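Local atomic coordinates of dihydropteroate synthase (Mycobacterium smegmatis, PDB entry 6OMZ), a protein that probably condenses para-aminobenzoate with 6-hydroxymethyl-7,8-dihydropterin diphosphate to form 7,8-dihydropteroate, the immediate precursor of folate derivatives. Residues A57-I62 with H271-S276; W143-W148 with E188-D193. The protein carries 1 engineered substitution. All coordinates share one frame; numbering follows the deposited sequence.

In the fold
From the N terminus the chain lays down strand 23-29 and helix 44-56, and A57-I62 leads on into strand 61-65. The chain then builds further strands of the TIM barrel as far as 143-146, passes through helix 165-182 and returns in strand 190-193, where contact 2 closes a short loop. Strands 223-224 and 267-270 follow before H271-S276 comes back to A57-I62, so contact 1 closes a loop of 208 intervening residues within which contact 2 is nested. Contact 1 ties the turn between helix 44-56 and strand 61-65 to the start of the last helix, 273-287; contact 2 joins two adjacent strands. Their centres lie about 20 Å apart, yet both reach PMM, H271 at its phosphate and D193 at its pterin.

Contact 1: residues A57-I62 with H271-S276. With PMM (pterin-6-yl-methyl-monophosphate), chain D; EDO (1,2-ethanediol), chain L.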
loop_
_atom_site.group_PDB
_atom_site.type_symbol
_atom_site.label_atom_id
_atom_site.label_comp_id
_atom_site.label_asym_id
_atom_site.label_seq_id
_atom_site.Cartn_x
_atom_site.Cartn_y
_atom_site.Cartn_z
ATOM N N ALA A 57 -14.677 -8.542 -6.684
ATOM C CA ALA A 57 -14.076 -7.991 -7.890
ATOM C C ALA A 57 -12.679 -8.541 -8.168
ATOM O O ALA A 57 -12.065 -8.159 -9.170
ATOM C CB ALA A 57 -14.015 -6.456 -7.796
ATOM N N GLY A 58 -12.156 -9.411 -7.311
ATOM C CA GLY A 58 -10.912 -10.108 -7.593
ATOM C C GLY A 58 -9.728 -9.777 -6.703
ATOM O O GLY A 58 -8.610 -10.207 -7.012
ATOM N N ALA A 59 -9.917 -9.035 -5.610
ATOM C CA ALA A 59 -8.783 -8.734 -4.742
ATOM C C ALA A 59 -8.348 -9.983 -3.978
ATOM O O ALA A 59 -9.178 -10.763 -3.501
ATOM C CB ALA A 59 -9.138 -7.611 -3.762
ATOM N N GLN A 60 -7.035 -10.185 -3.890
ATOM C CA GLN A 60 -6.465 -11.234 -3.046
ATOM C C GLN A 60 -6.297 -10.793 -1.597
ATOM O O GLN A 60 -6.357 -11.622 -0.682
ATOM C CB GLN A 60 -5.091 -11.662 -3.581
ATOM C CG GLN A 60 -5.121 -12.587 -4.781
ATOM C CD GLN A 60 -5.625 -11.921 -6.031
ATOM O OE1 GLN A 60 -5.107 -10.886 -6.453
ATOM N NE2 GLN A 60 -6.648 -12.512 -6.642
ATOM N N ILE A 61 -6.052 -9.511 -1.370
ATOM C CA ILE A 61 -5.772 -8.980 -0.043
ATOM C C ILE A 61 -6.600 -7.720 0.132
ATOM O O ILE A 61 -6.707 -6.917 -0.799
ATOM C CB ILE A 61 -4.272 -8.658 0.138
ATOM C CG1 ILE A 61 -3.418 -9.914 -0.061
ATOM C CG2 ILE A 61 -4.014 -8.012 1.520
ATOM C CD1 ILE A 61 -1.933 -9.635 -0.199
ATOM N N ILE A 62 -7.192 -7.545 1.310
ATOM C CA ILE A 62 -7.868 -6.292 1.651
ATOM C C ILE A 62 -6.997 -5.557 2.660
ATOM O O ILE A 62 -6.711 -6.087 3.737
ATOM C CB ILE A 62 -9.278 -6.520 2.209
ATOM C CG1 ILE A 62 -10.170 -7.216 1.164
ATOM C CG2 ILE A 62 -9.875 -5.186 2.623
ATOM C CD1 ILE A 62 -10.281 -6.461 -0.169
ATOM N N HIS A 271 -7.208 1.221 -5.207
ATOM C CA HIS A 271 -8.577 1.472 -4.777
ATOM C C HIS A 271 -9.578 0.811 -5.719
ATOM O O HIS A 271 -10.563 0.208 -5.271
ATOM C CB HIS A 271 -8.829 2.982 -4.711
ATOM C CG HIS A 271 -7.959 3.690 -3.720
ATOM N ND1 HIS A 271 -8.333 3.873 -2.407
ATOM C CD2 HIS A 271 -6.731 4.250 -3.848
ATOM C CE1 HIS A 271 -7.376 4.529 -1.769
ATOM N NE2 HIS A 271 -6.392 4.765 -2.618
ATOM N N ASP A 272 -9.362 0.950 -7.028
ATOM C CA ASP A 272 -10.291 0.426 -8.036
ATOM C C ASP A 272 -9.804 -0.964 -8.406
ATOM O O ASP A 272 -9.017 -1.149 -9.338
ATOM C CB ASP A 272 -10.363 1.344 -9.253
ATOM C CG ASP A 272 -11.514 0.997 -10.198
ATOM O OD1 ASP A 272 -11.993 -0.160 -10.194
ATOM O OD2 ASP A 272 -11.939 1.900 -10.956
ATOM N N VAL A 273 -10.272 -1.954 -7.653
ATOM C CA VAL A 273 -9.847 -3.330 -7.896
ATOM C C VAL A 273 -10.339 -3.814 -9.258
ATOM O O VAL A 273 -9.585 -4.425 -10.022
ATOM C CB VAL A 273 -10.321 -4.224 -6.737
ATOM C CG1 VAL A 273 -10.201 -5.704 -7.095
ATOM C CG2 VAL A 273 -9.492 -3.899 -5.481
ATOM N N GLN A 274 -11.590 -3.508 -9.603
ATOM C CA GLN A 274 -12.136 -3.971 -10.874
ATOM C C GLN A 274 -11.284 -3.515 -12.054
ATOM O O GLN A 274 -11.029 -4.291 -12.982
ATOM C CB GLN A 274 -13.571 -3.483 -11.033
ATOM C CG GLN A 274 -14.179 -3.932 -12.363
ATOM C CD GLN A 274 -15.627 -3.501 -12.524
ATOM O OE1 GLN A 274 -15.923 -2.484 -13.153
ATOM N NE2 GLN A 274 -16.532 -4.279 -11.958
ATOM N N ALA A 275 -10.821 -2.268 -12.035
ATOM C CA ALA A 275 -10.052 -1.774 -13.176
ATOM C C ALA A 275 -8.705 -2.480 -13.291
ATOM O O ALA A 275 -8.285 -2.845 -14.396
ATOM C CB ALA A 275 -9.873 -0.259 -13.072
ATOM N N SER A 276 -8.012 -2.693 -12.169
ATOM C CA SER A 276 -6.731 -3.389 -12.251
ATOM C C SER A 276 -6.914 -4.869 -12.562
ATOM O O SER A 276 -6.082 -5.454 -13.263
ATOM C CB SER A 276 -5.939 -3.204 -10.957
ATOM O OG SER A 276 -5.215 -1.977 -10.977
HETATM N N5 PMM D . -0.172 4.668 0.010
HETATM C C6 PMM D . -1.023 5.105 0.958
HETATM C C7 PMM D . -1.268 4.346 2.089
HETATM N N8 PMM D . -0.686 3.171 2.354
HETATM N N1 PMM D . 0.808 1.583 1.730
HETATM C C2 PMM D . 1.716 1.121 0.874
HETATM N N2 PMM D . 2.388 0.003 1.163
HETATM N N3 PMM D . 2.028 1.753 -0.296
HETATM C C4 PMM D . 1.466 2.934 -0.731
HETATM O O4 PMM D . 1.784 3.426 -1.809
HETATM C C4A PMM D . 0.465 3.501 0.197
HETATM C C8A PMM D . 0.178 2.766 1.413
HETATM C C9 PMM D . -1.588 6.484 0.780
HETATM O O10 PMM D . -2.522 6.490 -0.331
HETATM P PA PMM D . -4.136 6.269 -0.270
HETATM O O1P PMM D . -4.585 6.314 -1.685
HETATM O O2P PMM D . -4.431 4.914 0.376
HETATM O O3P PMM D . -4.743 7.377 0.580
HETATM C C1 EDO L . -9.494 -12.516 -0.240
HETATM O O1 EDO L . -8.396 -12.713 0.658
HETATM C C2 EDO L . -9.588 -13.731 -1.155
HETATM O O2 EDO L . -9.565 -14.904 -0.336
#
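V273 lays a methyl against the backbone turn from A57 to A59, while the one ring in the two segments, the imidazole of H271, meets PMM at its edge, with the phosphorus PA in the ring plane. Its NE2 donates to O1P of the phosphate at 2.6 Å with an N-H...O angle of 157°; just past strand 267-270 the imidazole offers a ring N-H to an anionic phosphate oxygen. This is a seam of the TIM barrel, where the end of helix 44-56 meets the start of helix 273-287.

No hydrogen bond crosses the seam; it is apolar. V273 has CG1 anti to its backbone N (chi1 166°), which brings that methyl within 3.7 Å of A57 O, and the CB atoms of A57 and A59 each lie 4.0 Å from V273 CG1. Small alanines suit this place, since the branched valine fits between their methyls, and L54 of helix 44-56 touches V273 as well. G58 ends the helix in a Schellman motif with positive phi (114°), a conformation in which a CB would jam against the carbonyl O of A57. On the exposed flank, Q274 passes A57 with its CB.

The new helix is capped by D272 at its N-cap position, an aspartate whose short carboxylate can reach forward to an amide of the first helical turn: A275 N donates to D272 OD1 at 3.0 Å, from above the carboxylate plane.

Contact 2: residues W143-W148 with E188-D193; sequences WILMHW and ERLVID. With PMM (pterin-6-yl-methyl-monophosphate), chain D; EDO (1,2-ethanediol), chain K.
W143, I144, L145 and M146 pair with L190, V191, I192 and D193 in parallel register, two neighbouring strands of a TIM barrel. Backbone hydrogen bonds make the join. W143 N donates to R189 O and W143 O accepts from V191 N, so W143 straddles L190. L145 does the same round I192: its N bonds V191 O at 2.8 Å, almost straight at 177°, whereas the bond from D193 N to L145 O is weak. H147 N closes the series on D193 O at 2.9 Å.

Branched aliphatic side chains suit the apolar contacts, since their methyls reach across to the next strand. I144 CG1 rests 3.7 Å from V191 CB, the two side chains side by side. On the face of W143 and L190, L190 CD2 meets L145 CD1 at 3.9 Å, and L145 CD2 lies over the centre of the indole.

Polar contacts gather at the pterin. With CG anti to the backbone N (chi1 -179°), the D193 carboxylate is directed at the pterin, where OD2 takes bonds from both PMM N3 and PMM N2, each at 2.8 Å; a carboxylate suits the place because one of its oxygens can accept from two adjacent N-H groups while the other takes G195 N. M146 lies alongside, its chain extended as far as the sulphur, which puts SD 3.5 Å from PMM N3.

Helix 165-182 bridges the strands in a beta-alpha-beta crossover, touching W143 and I192. Helix 132-139 also packs on W143, while strands 119-122 and 223-224 bond to the outer edges of the pair.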
loop_
_atom_site.group_PDB
_atom_site.type_symbol
_atom_site.label_atom_id
_atom_site.label_comp_id
_atom_site.label_asym_id
_atom_site.label_seq_id
_atom_site.Cartn_x
_atom_site.Cartn_y
_atom_site.Cartn_z
ATOM N N TRP A 143 5.507 -8.514 6.905
ATOM C CA TRP A 143 5.631 -7.097 7.228
ATOM C C TRP A 143 6.023 -6.367 5.952
ATOM O O TRP A 143 7.062 -6.678 5.357
ATOM C CB TRP A 143 6.679 -6.892 8.327
ATOM C CG TRP A 143 6.782 -5.501 8.930
ATOM C CD1 TRP A 143 5.915 -4.451 8.767
ATOM C CD2 TRP A 143 7.825 -5.030 9.795
ATOM N NE1 TRP A 143 6.357 -3.360 9.483
ATOM C CE2 TRP A 143 7.525 -3.689 10.122
ATOM C CE3 TRP A 143 8.983 -5.614 10.327
ATOM C CZ2 TRP A 143 8.340 -2.923 10.959
ATOM C CZ3 TRP A 143 9.791 -4.852 11.166
ATOM C CH2 TRP A 143 9.462 -3.516 11.472
ATOM N N ILE A 144 5.177 -5.430 5.517
ATOM C CA ILE A 144 5.461 -4.583 4.361
ATOM C C ILE A 144 6.152 -3.321 4.860
ATOM O O ILE A 144 5.572 -2.558 5.644
ATOM C CB ILE A 144 4.172 -4.228 3.594
ATOM C CG1 ILE A 144 3.489 -5.492 3.051
ATOM C CG2 ILE A 144 4.479 -3.267 2.431
ATOM C CD1 ILE A 144 2.022 -5.277 2.636
ATOM N N LEU A 145 7.381 -3.089 4.384
ATOM C CA LEU A 145 8.166 -1.907 4.726
ATOM C C LEU A 145 8.118 -0.931 3.554
ATOM O O LEU A 145 8.755 -1.163 2.525
ATOM C CB LEU A 145 9.611 -2.295 5.039
ATOM C CG LEU A 145 9.812 -3.330 6.149
ATOM C CD1 LEU A 145 11.219 -3.903 6.086
ATOM C CD2 LEU A 145 9.551 -2.693 7.513
ATOM N N MET A 146 7.382 0.169 3.709
ATOM C CA MET A 146 7.327 1.190 2.673
ATOM C C MET A 146 8.417 2.232 2.879
ATOM O O MET A 146 8.771 2.573 4.010
ATOM C CB MET A 146 5.965 1.887 2.658
ATOM C CG MET A 146 5.644 2.530 1.315
ATOM S SD MET A 146 4.301 3.746 1.417
ATOM C CE MET A 146 5.189 5.112 2.181
ATOM N N HIS A 147 8.938 2.755 1.773
ATOM C CA HIS A 147 9.987 3.769 1.835
ATOM C C HIS A 147 9.380 5.160 1.984
ATOM O O HIS A 147 8.635 5.617 1.113
ATOM C CB HIS A 147 10.873 3.758 0.595
ATOM C CG HIS A 147 11.983 4.753 0.682
ATOM N ND1 HIS A 147 11.819 6.081 0.355
ATOM C CD2 HIS A 147 13.258 4.625 1.125
ATOM C CE1 HIS A 147 12.951 6.726 0.571
ATOM N NE2 HIS A 147 13.842 5.866 1.037
ATOM N N TRP A 148 9.763 5.863 3.042
ATOM C CA TRP A 148 9.329 7.247 3.205
ATOM C C TRP A 148 10.394 7.943 4.038
ATOM O O TRP A 148 10.474 7.705 5.246
ATOM C CB TRP A 148 7.963 7.311 3.880
ATOM C CG TRP A 148 7.415 8.695 4.080
ATOM C CD1 TRP A 148 7.970 9.879 3.666
ATOM C CD2 TRP A 148 6.193 9.033 4.734
ATOM N NE1 TRP A 148 7.164 10.929 4.029
ATOM C CE2 TRP A 148 6.070 10.440 4.692
ATOM C CE3 TRP A 148 5.184 8.281 5.356
ATOM C CZ2 TRP A 148 4.971 11.115 5.242
ATOM C CZ3 TRP A 148 4.099 8.954 5.916
ATOM C CH2 TRP A 148 4.002 10.356 5.851
ATOM N N GLU A 188 12.156 -14.191 5.051
ATOM C CA GLU A 188 11.121 -14.583 4.105
ATOM C C GLU A 188 9.807 -13.836 4.314
ATOM O O GLU A 188 8.960 -13.859 3.420
ATOM C CB GLU A 188 10.871 -16.091 4.195
ATOM C CG GLU A 188 12.064 -16.969 3.808
ATOM C CD GLU A 188 13.093 -17.130 4.918
ATOM O OE1 GLU A 188 12.867 -16.634 6.044
ATOM O OE2 GLU A 188 14.138 -17.765 4.657
ATOM N N ARG A 189 9.616 -13.167 5.449
ATOM C CA ARG A 189 8.341 -12.518 5.739
ATOM C C ARG A 189 8.329 -11.027 5.411
ATOM O O ARG A 189 7.340 -10.349 5.684
ATOM C CB ARG A 189 7.967 -12.751 7.206
ATOM C CG ARG A 189 7.772 -14.235 7.506
ATOM C CD ARG A 189 6.917 -14.484 8.734
ATOM N NE ARG A 189 6.553 -15.897 8.845
ATOM C CZ ARG A 189 7.125 -16.763 9.674
ATOM N NH1 ARG A 189 8.092 -16.370 10.494
ATOM N NH2 ARG A 189 6.721 -18.025 9.696
ATOM N N LEU A 190 9.375 -10.507 4.792
ATOM C CA LEU A 190 9.431 -9.086 4.491
ATOM C C LEU A 190 8.984 -8.803 3.064
ATOM O O LEU A 190 9.246 -9.585 2.148
ATOM C CB LEU A 190 10.843 -8.558 4.723
ATOM C CG LEU A 190 11.159 -8.702 6.208
ATOM C CD1 LEU A 190 12.649 -8.684 6.455
ATOM C CD2 LEU A 190 10.432 -7.604 6.999
ATOM N N VAL A 191 8.281 -7.685 2.900
ATOM C CA VAL A 191 7.911 -7.105 1.617
ATOM C C VAL A 191 8.412 -5.665 1.642
ATOM O O VAL A 191 8.441 -5.030 2.701
ATOM C CB VAL A 191 6.377 -7.169 1.404
ATOM C CG1 VAL A 191 5.959 -6.510 0.083
ATOM C CG2 VAL A 191 5.876 -8.629 1.489
ATOM N N ILE A 192 8.844 -5.152 0.483
ATOM C CA ILE A 192 9.271 -3.758 0.402
ATOM C C ILE A 192 8.431 -3.023 -0.635
ATOM O O ILE A 192 7.855 -3.625 -1.544
ATOM C CB ILE A 192 10.774 -3.622 0.081
ATOM C CG1 ILE A 192 11.126 -4.399 -1.190
ATOM C CG2 ILE A 192 11.608 -4.073 1.297
ATOM C CD1 ILE A 192 12.604 -4.296 -1.601
ATOM N N ASP A 193 8.383 -1.689 -0.500
ATOM C CA ASP A 193 7.493 -0.848 -1.318
ATOM C C ASP A 193 8.241 0.470 -1.507
ATOM O O ASP A 193 8.663 1.061 -0.506
ATOM C CB ASP A 193 6.146 -0.638 -0.598
ATOM C CG ASP A 193 5.140 0.207 -1.393
ATOM O OD1 ASP A 193 5.537 1.121 -2.141
ATOM O OD2 ASP A 193 3.920 -0.039 -1.231
HETATM N N5 PMM D . -0.172 4.668 0.010
HETATM C C6 PMM D . -1.023 5.105 0.958
HETATM C C7 PMM D . -1.268 4.346 2.089
HETATM N N8 PMM D . -0.686 3.171 2.354
HETATM N N1 PMM D . 0.808 1.583 1.730
HETATM C C2 PMM D . 1.716 1.121 0.874
HETATM N N2 PMM D . 2.388 0.003 1.163
HETATM N N3 PMM D . 2.028 1.753 -0.296
HETATM C C4 PMM D . 1.466 2.934 -0.731
HETATM O O4 PMM D . 1.784 3.426 -1.809
HETATM C C4A PMM D . 0.465 3.501 0.197
HETATM C C8A PMM D . 0.178 2.766 1.413
HETATM C C9 PMM D . -1.588 6.484 0.780
HETATM O O10 PMM D . -2.522 6.490 -0.331
HETATM P PA PMM D . -4.136 6.269 -0.270
HETATM O O1P PMM D . -4.585 6.314 -1.685
HETATM O O2P PMM D . -4.431 4.914 0.376
HETATM O O3P PMM D . -4.743 7.377 0.580
HETATM C C1 EDO K . 11.630 3.135 5.575
HETATM O O1 EDO K . 10.610 4.114 5.320
HETATM C C2 EDO K . 12.891 3.509 4.808
HETATM O O2 EDO K . 13.268 4.852 5.136
#